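Local atomic coordinates of cytochrome oxidase subunit II (Rhodothermus marinus, PDB entry 1W2L), a protein that carries a covalently bound heme c in its cytochrome c domain and probably passes electrons through the copper A centre of a caa3 oxygen reductase toward oxygen. Residues 57-60 with 61-65; 67-70 with 71-74; 75-78 with 79-82. One frame throughout, in Å; residues are numbered along the deposited sequence.

Contact 1: 57-60 with 61-65. With HEC (heme c), chain B.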
loop_
_atom_site.group_PDB
_atom_site.type_symbol
_atom_site.label_atom_id
_atom_site.label_comp_id
_atom_site.label_asym_id
_atom_site.label_seq_id
_atom_site.Cartn_x
_atom_site.Cartn_y
_atom_site.Cartn_z
ATOM N N LEU A 57 5.445 -2.546 -3.313
ATOM C CA LEU A 57 4.013 -2.393 -3.101
ATOM C C LEU A 57 3.335 -3.759 -3.107
ATOM O O LEU A 57 2.480 -4.048 -2.280
ATOM C CB LEU A 57 3.418 -1.445 -4.130
ATOM C CG LEU A 57 3.941 -0.013 -4.100
ATOM C CD1 LEU A 57 3.293 0.816 -5.213
ATOM C CD2 LEU A 57 3.700 0.620 -2.749
ATOM N N ARG A 58 3.712 -4.614 -4.049
ATOM C CA ARG A 58 3.147 -5.953 -4.174
ATOM C C ARG A 58 3.432 -6.740 -2.904
ATOM O O ARG A 58 2.518 -7.402 -2.360
ATOM C CB ARG A 58 3.639 -6.661 -5.470
ATOM C CG ARG A 58 3.179 -8.061 -5.741
ATOM C CD ARG A 58 3.953 -8.588 -6.993
ATOM N NE ARG A 58 3.485 -9.982 -7.068
ATOM C CZ ARG A 58 2.381 -10.429 -7.576
ATOM N NH1 ARG A 58 1.552 -9.523 -8.122
ATOM N NH2 ARG A 58 2.101 -11.749 -7.561
ATOM N N GLU A 59 4.654 -6.718 -2.444
ATOM C CA GLU A 59 5.102 -7.450 -1.258
ATOM C C GLU A 59 4.342 -6.936 -0.022
ATOM O O GLU A 59 3.939 -7.669 0.867
ATOM C CB GLU A 59 6.578 -7.348 -0.972
ATOM C CG GLU A 59 7.158 -7.950 0.286
ATOM C CD GLU A 59 8.452 -7.496 0.908
ATOM O OE1 GLU A 59 8.796 -6.280 1.048
ATOM O OE2 GLU A 59 9.235 -8.397 1.329
ATOM N N SER A 60 4.151 -5.628 0.062
ATOM C CA SER A 60 3.471 -5.015 1.174
ATOM C C SER A 60 2.008 -5.483 1.269
ATOM O O SER A 60 1.503 -5.662 2.399
ATOM C CB SER A 60 3.509 -3.490 1.054
ATOM O OG SER A 60 4.802 -2.981 1.212
ATOM N N ILE A 61 1.381 -5.696 0.147
ATOM C CA ILE A 61 -0.023 -6.095 0.092
ATOM C C ILE A 61 -0.172 -7.597 0.268
ATOM O O ILE A 61 -1.026 -8.064 1.038
ATOM C CB ILE A 61 -0.641 -5.608 -1.251
ATOM C CG1 ILE A 61 -0.651 -4.083 -1.321
ATOM C CG2 ILE A 61 -2.036 -6.179 -1.432
ATOM C CD1 ILE A 61 -0.945 -3.527 -2.698
ATOM N N LEU A 62 0.623 -8.385 -0.434
ATOM C CA LEU A 62 0.543 -9.833 -0.482
ATOM C C LEU A 62 1.312 -10.571 0.565
ATOM O O LEU A 62 0.961 -11.726 0.867
ATOM C CB LEU A 62 0.999 -10.411 -1.823
ATOM C CG LEU A 62 0.101 -10.053 -3.001
ATOM C CD1 LEU A 62 0.728 -10.534 -4.286
ATOM C CD2 LEU A 62 -1.277 -10.694 -2.830
ATOM N N GLN A 63 2.279 -9.910 1.158
ATOM C CA GLN A 63 3.045 -10.455 2.265
ATOM C C GLN A 63 2.999 -9.452 3.403
ATOM O O GLN A 63 4.048 -9.044 3.864
ATOM C CB GLN A 63 4.482 -10.826 1.847
ATOM C CG GLN A 63 4.625 -11.783 0.670
ATOM C CD GLN A 63 6.108 -11.802 0.249
ATOM O OE1 GLN A 63 6.459 -11.347 -0.833
ATOM N NE2 GLN A 63 6.928 -12.304 1.146
ATOM N N PRO A 64 1.784 -9.156 3.917
ATOM C CA PRO A 64 1.635 -8.179 4.989
ATOM C C PRO A 64 2.430 -8.648 6.203
ATOM O O PRO A 64 2.464 -9.842 6.500
ATOM C CB PRO A 64 0.126 -8.264 5.200
ATOM C CG PRO A 64 -0.222 -9.695 4.952
ATOM C CD PRO A 64 0.504 -9.834 3.618
ATOM N N GLY A 65 3.058 -7.681 6.852
ATOM C CA GLY A 65 3.783 -7.944 8.069
ATOM C C GLY A 65 5.201 -8.385 7.749
ATOM O O GLY A 65 5.975 -8.405 8.697
HETATM FE FE HEC B . -1.691 -1.064 4.596
HETATM C CHA HEC B . 1.616 -0.379 5.105
HETATM C CHB HEC B . -1.147 -1.150 1.232
HETATM C CHC HEC B . -4.959 -1.834 4.114
HETATM C CHD HEC B . -2.289 -0.602 7.930
HETATM N NA HEC B . -0.068 -0.832 3.411
HETATM C C1A HEC B . 1.227 -0.581 3.823
HETATM C C2A HEC B . 2.013 -0.340 2.640
HETATM C C3A HEC B . 1.258 -0.607 1.565
HETATM C C4A HEC B . -0.085 -0.915 2.030
HETATM C CMA HEC B . 1.618 -0.467 0.086
HETATM C CAA HEC B . 3.443 0.212 2.689
HETATM C CBA HEC B . 3.291 1.722 2.864
HETATM C CGA HEC B . 4.605 2.567 2.977
HETATM O O1A HEC B . 4.403 3.698 3.348
HETATM O O2A HEC B . 5.704 1.995 2.749
HETATM N NB HEC B . -2.836 -1.413 2.972
HETATM C C1B HEC B . -2.427 -1.360 1.719
HETATM C C2B HEC B . -3.552 -1.629 0.793
HETATM C C3B HEC B . -4.611 -1.892 1.626
HETATM C C4B HEC B . -4.192 -1.724 2.978
HETATM C CMB HEC B . -3.494 -1.573 -0.678
HETATM C CAB HEC B . -6.022 -2.276 1.247
HETATM C CBB HEC B . -6.003 -3.535 0.346
HETATM N NC HEC B . -3.292 -1.244 5.765
HETATM C C1C HEC B . -4.582 -1.561 5.345
HETATM C C2C HEC B . -5.454 -1.530 6.546
HETATM C C3C HEC B . -4.704 -1.196 7.591
HETATM C C4C HEC B . -3.353 -1.028 7.139
HETATM C CMC HEC B . -6.954 -1.813 6.462
HETATM C CAC HEC B . -5.153 -0.846 9.016
HETATM C CBC HEC B . -5.885 -1.907 9.803
HETATM N ND HEC B . -0.542 -0.627 6.196
HETATM C C1D HEC B . -0.988 -0.444 7.471
HETATM C C2D HEC B . 0.101 -0.039 8.331
HETATM C C3D HEC B . 1.165 -0.011 7.529
HETATM C C4D HEC B . 0.803 -0.371 6.209
HETATM C CMD HEC B . -0.032 0.275 9.761
HETATM C CAD HEC B . 2.635 0.379 7.953
HETATM C CBD HEC B . 3.368 -0.795 8.598
HETATM C CGD HEC B . 3.835 -1.766 7.568
HETATM O O1D HEC B . 3.324 -2.921 7.494
HETATM O O2D HEC B . 4.722 -1.388 6.744
#

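Contact 2: 67-70 with 71-74. With HEC (heme c), chain B.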
loop_
_atom_site.group_PDB
_atom_site.type_symbol
_atom_site.label_atom_id
_atom_site.label_comp_id
_atom_site.label_asym_id
_atom_site.label_seq_id
_atom_site.Cartn_x
_atom_site.Cartn_y
_atom_site.Cartn_z
ATOM N N LYS A 67 7.850 -6.801 5.915
ATOM C CA LYS A 67 8.766 -5.691 6.186
ATOM C C LYS A 67 7.864 -4.550 6.710
ATOM O O LYS A 67 6.850 -4.270 6.019
ATOM C CB LYS A 67 9.566 -5.129 5.037
ATOM C CG LYS A 67 10.778 -5.915 4.583
ATOM C CD LYS A 67 11.532 -5.219 3.461
ATOM C CE LYS A 67 12.366 -6.171 2.601
ATOM N NZ LYS A 67 13.456 -5.522 1.828
ATOM N N VAL A 68 8.148 -3.966 7.815
ATOM C CA VAL A 68 7.263 -2.985 8.446
ATOM C C VAL A 68 7.906 -1.612 8.515
ATOM O O VAL A 68 8.999 -1.477 9.073
ATOM C CB VAL A 68 6.892 -3.453 9.867
ATOM C CG1 VAL A 68 5.939 -2.499 10.576
ATOM C CG2 VAL A 68 6.311 -4.858 9.826
ATOM N N VAL A 69 7.217 -0.593 8.012
ATOM C CA VAL A 69 7.728 0.789 8.056
ATOM C C VAL A 69 7.963 1.211 9.495
ATOM O O VAL A 69 7.126 1.010 10.386
ATOM C CB VAL A 69 6.743 1.722 7.322
ATOM C CG1 VAL A 69 7.181 3.165 7.398
ATOM C CG2 VAL A 69 6.548 1.283 5.882
ATOM N N GLN A 70 9.121 1.820 9.745
ATOM C CA GLN A 70 9.423 2.254 11.128
ATOM C C GLN A 70 8.363 3.223 11.621
ATOM O O GLN A 70 7.861 4.126 10.950
ATOM C CB GLN A 70 10.825 2.819 11.109
ATOM C CG GLN A 70 10.942 4.280 11.071
ATOM C CD GLN A 70 12.336 4.869 11.162
ATOM O OE1 GLN A 70 13.239 4.271 11.734
ATOM N NE2 GLN A 70 12.442 6.028 10.566
ATOM N N GLY A 71 8.060 3.066 12.901
ATOM C CA GLY A 71 7.180 3.954 13.621
ATOM C C GLY A 71 5.714 3.740 13.338
ATOM O O GLY A 71 4.904 4.603 13.701
ATOM N N TYR A 72 5.368 2.602 12.794
ATOM C CA TYR A 72 3.983 2.163 12.605
ATOM C C TYR A 72 3.740 0.843 13.281
ATOM O O TYR A 72 4.620 -0.020 13.353
ATOM C CB TYR A 72 3.662 2.058 11.104
ATOM C CG TYR A 72 3.495 3.390 10.443
ATOM C CD1 TYR A 72 2.270 4.025 10.525
ATOM C CD2 TYR A 72 4.534 4.021 9.775
ATOM C CE1 TYR A 72 2.106 5.236 9.930
ATOM C CE2 TYR A 72 4.359 5.263 9.187
ATOM C CZ TYR A 72 3.110 5.874 9.272
ATOM O OH TYR A 72 2.825 7.097 8.731
ATOM N N PRO A 73 2.497 0.588 13.708
ATOM C CA PRO A 73 2.153 -0.728 14.241
ATOM C C PRO A 73 2.029 -1.762 13.129
ATOM O O PRO A 73 1.666 -1.443 12.004
ATOM C CB PRO A 73 0.777 -0.471 14.894
ATOM C CG PRO A 73 0.174 0.621 14.038
ATOM C CD PRO A 73 1.364 1.505 13.661
ATOM N N ASN A 74 2.299 -3.019 13.467
ATOM C CA ASN A 74 2.275 -4.111 12.511
ATOM C C ASN A 74 0.896 -4.733 12.423
ATOM O O ASN A 74 0.625 -5.751 12.997
ATOM C CB ASN A 74 3.388 -5.097 12.879
ATOM C CG ASN A 74 3.597 -6.193 11.829
ATOM O OD1 ASN A 74 2.917 -6.185 10.816
ATOM N ND2 ASN A 74 4.470 -7.123 12.095
HETATM FE FE HEC B . -1.691 -1.064 4.596
HETATM C CHA HEC B . 1.616 -0.379 5.105
HETATM C CHB HEC B . -1.147 -1.150 1.232
HETATM C CHC HEC B . -4.959 -1.834 4.114
HETATM C CHD HEC B . -2.289 -0.602 7.930
HETATM N NA HEC B . -0.068 -0.832 3.411
HETATM C C1A HEC B . 1.227 -0.581 3.823
HETATM C C2A HEC B . 2.013 -0.340 2.640
HETATM C C3A HEC B . 1.258 -0.607 1.565
HETATM C C4A HEC B . -0.085 -0.915 2.030
HETATM C CMA HEC B . 1.618 -0.467 0.086
HETATM C CAA HEC B . 3.443 0.212 2.689
HETATM C CBA HEC B . 3.291 1.722 2.864
HETATM C CGA HEC B . 4.605 2.567 2.977
HETATM O O1A HEC B . 4.403 3.698 3.348
HETATM O O2A HEC B . 5.704 1.995 2.749
HETATM N NB HEC B . -2.836 -1.413 2.972
HETATM C C1B HEC B . -2.427 -1.360 1.719
HETATM C C2B HEC B . -3.552 -1.629 0.793
HETATM C C3B HEC B . -4.611 -1.892 1.626
HETATM C C4B HEC B . -4.192 -1.724 2.978
HETATM C CMB HEC B . -3.494 -1.573 -0.678
HETATM C CAB HEC B . -6.022 -2.276 1.247
HETATM C CBB HEC B . -6.003 -3.535 0.346
HETATM N NC HEC B . -3.292 -1.244 5.765
HETATM C C1C HEC B . -4.582 -1.561 5.345
HETATM C C2C HEC B . -5.454 -1.530 6.546
HETATM C C3C HEC B . -4.704 -1.196 7.591
HETATM C C4C HEC B . -3.353 -1.028 7.139
HETATM C CMC HEC B . -6.954 -1.813 6.462
HETATM C CAC HEC B . -5.153 -0.846 9.016
HETATM C CBC HEC B . -5.885 -1.907 9.803
HETATM N ND HEC B . -0.542 -0.627 6.196
HETATM C C1D HEC B . -0.988 -0.444 7.471
HETATM C C2D HEC B . 0.101 -0.039 8.331
HETATM C C3D HEC B . 1.165 -0.011 7.529
HETATM C C4D HEC B . 0.803 -0.371 6.209
HETATM C CMD HEC B . -0.032 0.275 9.761
HETATM C CAD HEC B . 2.635 0.379 7.953
HETATM C CBD HEC B . 3.368 -0.795 8.598
HETATM C CGD HEC B . 3.835 -1.766 7.568
HETATM O O1D HEC B . 3.324 -2.921 7.494
HETATM O O2D HEC B . 4.722 -1.388 6.744
HETATM O O HOH W 1 7.166 -0.547 12.861
#

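Contact 3: 75-78 with 79-82. With HEC (heme c), chain B.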
loop_
_atom_site.group_PDB
_atom_site.type_symbol
_atom_site.label_atom_id
_atom_site.label_comp_id
_atom_site.label_asym_id
_atom_site.label_seq_id
_atom_site.Cartn_x
_atom_site.Cartn_y
_atom_site.Cartn_z
ATOM N N VAL A 75 -0.006 -4.026 11.736
ATOM C CA VAL A 75 -1.415 -4.386 11.716
ATOM C C VAL A 75 -1.970 -4.541 10.310
ATOM O O VAL A 75 -3.174 -4.681 10.176
ATOM C CB VAL A 75 -2.273 -3.391 12.536
ATOM C CG1 VAL A 75 -1.911 -3.470 14.005
ATOM C CG2 VAL A 75 -2.202 -1.973 12.001
ATOM N N MET A 76 -1.158 -4.641 9.259
ATOM C CA MET A 76 -1.690 -4.895 7.912
ATOM C C MET A 76 -2.502 -6.187 7.921
ATOM O O MET A 76 -1.988 -7.233 8.341
ATOM C CB MET A 76 -0.549 -4.987 6.878
ATOM C CG MET A 76 -0.206 -3.718 6.132
ATOM S SD MET A 76 -1.432 -3.304 4.900
ATOM C CE MET A 76 -1.001 -4.119 3.461
ATOM N N PRO A 77 -3.726 -6.189 7.397
ATOM C CA PRO A 77 -4.562 -7.392 7.355
ATOM C C PRO A 77 -4.000 -8.567 6.616
ATOM O O PRO A 77 -3.415 -8.453 5.567
ATOM C CB PRO A 77 -5.846 -6.909 6.643
ATOM C CG PRO A 77 -5.930 -5.474 7.062
ATOM C CD PRO A 77 -4.513 -4.987 7.081
ATOM N N ALA A 78 -4.291 -9.751 7.177
ATOM C CA ALA A 78 -3.992 -11.024 6.568
ATOM C C ALA A 78 -4.765 -11.286 5.277
ATOM O O ALA A 78 -4.297 -11.978 4.392
ATOM C CB ALA A 78 -4.371 -12.127 7.540
ATOM N N SER A 79 -5.966 -10.732 5.199
ATOM C CA SER A 79 -6.850 -11.117 4.125
ATOM C C SER A 79 -6.347 -10.734 2.732
ATOM O O SER A 79 -6.756 -11.358 1.758
ATOM C CB SER A 79 -8.261 -10.573 4.376
ATOM O OG SER A 79 -8.249 -9.167 4.397
ATOM N N TYR A 80 -5.481 -9.755 2.640
ATOM C CA TYR A 80 -5.035 -9.308 1.330
ATOM C C TYR A 80 -4.112 -10.316 0.643
ATOM O O TYR A 80 -3.875 -10.179 -0.566
ATOM C CB TYR A 80 -4.356 -7.942 1.433
ATOM C CG TYR A 80 -5.264 -6.923 2.070
ATOM C CD1 TYR A 80 -6.623 -6.852 1.843
ATOM C CD2 TYR A 80 -4.753 -6.018 2.980
ATOM C CE1 TYR A 80 -7.413 -5.927 2.459
ATOM C CE2 TYR A 80 -5.523 -5.085 3.588
ATOM C CZ TYR A 80 -6.877 -5.011 3.343
ATOM O OH TYR A 80 -7.624 -4.053 3.966
ATOM N N ALA A 81 -3.567 -11.288 1.372
ATOM C CA ALA A 81 -2.739 -12.303 0.757
ATOM C C ALA A 81 -3.515 -13.073 -0.300
ATOM O O ALA A 81 -2.833 -13.677 -1.142
ATOM C CB ALA A 81 -2.239 -13.298 1.782
ATOM N N SER A 82 -4.830 -13.058 -0.252
ATOM C CA SER A 82 -5.763 -13.687 -1.162
ATOM C C SER A 82 -6.182 -12.838 -2.343
ATOM O O SER A 82 -6.865 -13.332 -3.256
ATOM C CB SER A 82 -6.988 -14.116 -0.319
ATOM O OG SER A 82 -7.942 -13.076 -0.301
HETATM FE FE HEC B . -1.691 -1.064 4.596
HETATM C CHA HEC B . 1.616 -0.379 5.105
HETATM C CHB HEC B . -1.147 -1.150 1.232
HETATM C CHC HEC B . -4.959 -1.834 4.114
HETATM C CHD HEC B . -2.289 -0.602 7.930
HETATM N NA HEC B . -0.068 -0.832 3.411
HETATM C C1A HEC B . 1.227 -0.581 3.823
HETATM C C2A HEC B . 2.013 -0.340 2.640
HETATM C C3A HEC B . 1.258 -0.607 1.565
HETATM C C4A HEC B . -0.085 -0.915 2.030
HETATM C CMA HEC B . 1.618 -0.467 0.086
HETATM C CAA HEC B . 3.443 0.212 2.689
HETATM C CBA HEC B . 3.291 1.722 2.864
HETATM C CGA HEC B . 4.605 2.567 2.977
HETATM O O1A HEC B . 4.403 3.698 3.348
HETATM O O2A HEC B . 5.704 1.995 2.749
HETATM N NB HEC B . -2.836 -1.413 2.972
HETATM C C1B HEC B . -2.427 -1.360 1.719
HETATM C C2B HEC B . -3.552 -1.629 0.793
HETATM C C3B HEC B . -4.611 -1.892 1.626
HETATM C C4B HEC B . -4.192 -1.724 2.978
HETATM C CMB HEC B . -3.494 -1.573 -0.678
HETATM C CAB HEC B . -6.022 -2.276 1.247
HETATM C CBB HEC B . -6.003 -3.535 0.346
HETATM N NC HEC B . -3.292 -1.244 5.765
HETATM C C1C HEC B . -4.582 -1.561 5.345
HETATM C C2C HEC B . -5.454 -1.530 6.546
HETATM C C3C HEC B . -4.704 -1.196 7.591
HETATM C C4C HEC B . -3.353 -1.028 7.139
HETATM C CMC HEC B . -6.954 -1.813 6.462
HETATM C CAC HEC B . -5.153 -0.846 9.016
HETATM C CBC HEC B . -5.885 -1.907 9.803
HETATM N ND HEC B . -0.542 -0.627 6.196
HETATM C C1D HEC B . -0.988 -0.444 7.471
HETATM C C2D HEC B . 0.101 -0.039 8.331
HETATM C C3D HEC B . 1.165 -0.011 7.529
HETATM C C4D HEC B . 0.803 -0.371 6.209
HETATM C CMD HEC B . -0.032 0.275 9.761
HETATM C CAD HEC B . 2.635 0.379 7.953
HETATM C CBD HEC B . 3.368 -0.795 8.598
HETATM C CGD HEC B . 3.835 -1.766 7.568
HETATM O O1D HEC B . 3.324 -2.921 7.494
HETATM O O2D HEC B . 4.722 -1.388 6.744
#

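Contact 1: 57-60 with 61-65
L62 N donates to R58 O at 2.9 Å, one of three successive i to i+4 hydrogen bonds, with I61 N to L57 O before it and Q63 N to E59 O after it, that close the C-terminal end of helix 54-62 in this cytochrome c fold. The last of these, 2.8 Å from Q63 N to E59 O, is the final one before the chain leaves helical geometry at Q63. The face of this turn toward the cofactor belongs to L57, S60 and I61. L57 CD2 lies 3.7 Å from the heme methyl CMA, and I61 CD1 is 3.8 Å from the heme methyl CMB. Between them in sequence, S60 sets CB 3.7 Å from heme C3A, while its OG is hydrogen-bonded to Y56 O, one turn back, so the hydroxyl is satisfied by the helix itself. On the side away from the heme, R58 runs out extended as far as NE, CG trans to the backbone N (chi1 179°), and this carries the guanidinium past L62. There L62 CD1 sits over the centre of one face of the R58 guanidinium, 3.7 Å from CZ, while R58 NH2 makes a salt bridge to E85 of helix 85-96. The same helix meets L57 through I92 and I95, and L62 through V88, so L57 reaches both the heme and helix 85-96. The side chains of E59 and Q63 meet in packing, E59 CG 3.6 Å from Q63 OE1, with the carboxylate and amide planes 70° apart. Past the helix, P64 packs on the last turn, P64 CA 3.6 Å from S60 O.

Contact 2: 67-70 with 71-74
V68 meets N74, and Y72 folds back on V69 and Q70, round a type II beta turn from V69 to Y72. V68 divides its two methyls: CG2 presses on the flat amide of N74, 3.6 Å from CG and at about a right angle to that side chain, while CG1 packs 3.7 Å from CBD of a heme propionate. The Y72 ring lies alongside V69, pointing the same way, with Y72 CD2 3.7 Å from V69 CG1. The carbonyl of Q70 also approaches this ring obliquely, and R28 makes a cation-pi contact with it. G71, with positive phi, takes the corner of the turn, whose closing bond, Y72 N to V69 O, is long and weak at 3.4 Å. A water lies within hydrogen-bonding distance of both V69 O and Y72 O. With V69 CG1 anti to the backbone N (chi1 177°), CG2 is left anti to the carbonyl carbon, 3.3 Å from each of the heme propionate oxygens O2A and O2D. The firm polar grip is V69 N to heme O2D, 2.9 Å and nearly straight at 171°. R42 and Y56 also hydrogen-bond the heme. Where valine methyls shield the propionate from water, such donors probably matter more.

Contact 3: 75-78 with 79-82
The Y80 ring has cover on both faces: on one, heme CBB lies over its centre, 3.3 Å above the plane; on the other, P77 makes an off-centre CH-pi contact, its CB 4.0 Å from the ring centroid. P77 runs side by side with the tyrosine, its CG 3.5 Å from Y80 CE2, and that same ring corner reaches the heme meso carbon, Y80 CE2 to CHC being 3.3 Å. M76 CE approaches the ring obliquely. The M76 chain, bent at chi2 (-74°) and chi3 (-87°), turns its sulfur onto the metal: M76 SD binds the heme iron at 2.3 Å, H22 being the other axial ligand, the His-Met pair of a class I type cytochrome c. Beyond this point the backbone tightens into a 3-10 turn, with A81 N donating to A78 O at 3.2 Å. S82 then folds its hydroxyl back, OG donating to S79 O at 2.9 Å, where its own N is also bound. The Y80 hydroxyl is hydrogen-bonded to K16 O, just past helix 5-15. The turn thus lies in the connection from helix 54-62 to helix 85-96, and P64, beyond the end of the former, packs on M76.

How the contacts relate
All three contacts are local and border the same heme, mostly over different parts of it, though contacts 2 and 3 share the methyl CMD. Contact 1 is helical, with apolar side chains on the ring's methyls and a salt bridge on its outer side. Contact 2, a loop without regular structure and farther from the chain's centre, holds a propionate through the backbone N-H of V69. Contact 3 supplies the iron ligand and an aromatic cover. Contacts 2 and 3 are more exposed than contact 1. Contacts 1 and 3 pack together, S60 O 3.1 Å from M76 CE. Contact 2 touches contact 1 between G65 and N74 and between E59 and K67, whereas it adjoins contact 3 in sequence.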